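Local coordinates for DsbA-like disulfide oxidoreductase (Wolbachia endosymbiont of Drosophila melanogaster, PDB 6EEZ), which acts as a homotrimeric thiol-disulfide isomerase of the thioredoxin-fold DsbA family, probably reshuffling disulfide bonds in partner proteins, at residues L74-A77 and S78-A82. Residues are numbered along the deposited sequence; the frame is centred on the assembly and turned at random.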
loop_
_atom_site.group_PDB
_atom_site.type_symbol
_atom_site.label_atom_id
_atom_site.label_comp_id
_atom_site.label_asym_id
_atom_site.label_seq_id
_atom_site.Cartn_x
_atom_site.Cartn_y
_atom_site.Cartn_z
ATOM N N LEU A 74 -8.864 -10.242 -2.213
ATOM C CA LEU A 74 -9.518 -11.217 -1.334
ATOM C C LEU A 74 -11.028 -11.013 -1.218
ATOM O O LEU A 74 -11.666 -11.565 -0.322
ATOM C CB LEU A 74 -8.875 -11.192 0.052
ATOM C CG LEU A 74 -7.401 -11.632 0.083
ATOM C CD1 LEU A 74 -6.841 -11.528 1.485
ATOM C CD2 LEU A 74 -7.218 -13.052 -0.445
ATOM N N GLY A 75 -11.599 -10.238 -2.136
ATOM C CA GLY A 75 -13.047 -10.136 -2.245
ATOM C C GLY A 75 -13.674 -8.755 -2.108
ATOM O O GLY A 75 -13.010 -7.707 -2.136
ATOM N N ASN A 76 -14.987 -8.775 -1.946
ATOM C CA ASN A 76 -15.802 -7.575 -1.980
ATOM C C ASN A 76 -15.453 -6.602 -0.838
ATOM O O ASN A 76 -15.306 -5.392 -1.058
ATOM C CB ASN A 76 -17.282 -7.984 -1.943
ATOM C CG ASN A 76 -18.209 -6.804 -2.005
ATOM O OD1 ASN A 76 -19.092 -6.647 -1.156
ATOM N ND2 ASN A 76 -18.012 -5.952 -3.001
ATOM N N ALA A 77 -15.296 -7.150 0.368
ATOM C CA ALA A 77 -14.921 -6.378 1.553
ATOM C C ALA A 77 -13.561 -5.662 1.380
ATOM O O ALA A 77 -13.388 -4.533 1.828
ATOM C CB ALA A 77 -14.893 -7.303 2.778
ATOM N N SER A 78 -12.611 -6.315 0.715
ATOM C CA SER A 78 -11.285 -5.731 0.497
ATOM C C SER A 78 -11.349 -4.601 -0.520
ATOM O O SER A 78 -10.665 -3.600 -0.390
ATOM C CB SER A 78 -10.296 -6.786 0.017
ATOM O OG SER A 78 -9.947 -7.688 1.044
ATOM N N LEU A 79 -12.179 -4.780 -1.536
ATOM C CA LEU A 79 -12.327 -3.789 -2.588
ATOM C C LEU A 79 -12.953 -2.543 -2.026
ATOM O O LEU A 79 -12.552 -1.438 -2.366
ATOM C CB LEU A 79 -13.185 -4.335 -3.731
ATOM C CG LEU A 79 -13.407 -3.418 -4.935
ATOM C CD1 LEU A 79 -12.095 -2.985 -5.553
ATOM C CD2 LEU A 79 -14.239 -4.123 -5.988
ATOM N N LYS A 80 -13.950 -2.733 -1.160
ATOM C CA LYS A 80 -14.597 -1.629 -0.459
ATOM C C LYS A 80 -13.617 -0.846 0.398
ATOM O O LYS A 80 -13.571 0.380 0.338
ATOM C CB LYS A 80 -15.721 -2.141 0.428
ATOM C CG LYS A 80 -16.957 -2.571 -0.306
ATOM C CD LYS A 80 -17.967 -3.041 0.708
ATOM C CE LYS A 80 -19.298 -3.409 0.089
ATOM N NZ LYS A 80 -20.154 -4.020 1.124
ATOM N N ALA A 81 -12.842 -1.558 1.204
ATOM C CA ALA A 81 -11.911 -0.901 2.098
ATOM C C ALA A 81 -10.820 -0.218 1.272
ATOM O O ALA A 81 -10.394 0.890 1.587
ATOM C CB ALA A 81 -11.325 -1.889 3.092
ATOM N N ALA A 82 -10.425 -0.841 0.169
ATOM C CA ALA A 82 -9.431 -0.231 -0.698
ATOM C C ALA A 82 -9.983 1.050 -1.308
ATOM O O ALA A 82 -9.315 2.080 -1.281
ATOM C CB ALA A 82 -8.986 -1.195 -1.795
#
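Helix 76-91 begins with Gly75 at its N-cap position, the carbonyl of which accepts the first i to i+4 bond, from Leu79 N to Gly75 O at 3.1 Å; Ser78 N adds a weak, bent bond to the same oxygen at 3.2 Å. Gly75 has a positive phi (122°), a backbone conformation readily adopted by glycine, and this turns the chain from Leu74 into the helix. Regular helical bonds follow, Lys80 N to Asn76 O at 3.0 Å and Ala81 N to Ala77 O at 3.1 Å. On the outer side, the anti chi1 of Asn76 (-179°) places its amide so that it crosses the extended Lys80 chain obliquely, with Asn76 OD1 3.5 Å from Lys80 CE, a contact with the methylene; Lys80 NZ makes its salt bridge with Asp112. On the inner side, Ser78 OG rests 3.8 Å from Leu74 CB. This buried hydroxyl is hydrogen-bonded to Asp42 and Ser44, and Asp42 also takes the N-H of Leu74, tying the helix start to the loop before the Cys45-Cys48 disulfide. Leu74 touches Cys45 itself, whereas Leu79 and Ala82 pack on Ile144 of helix 137-154.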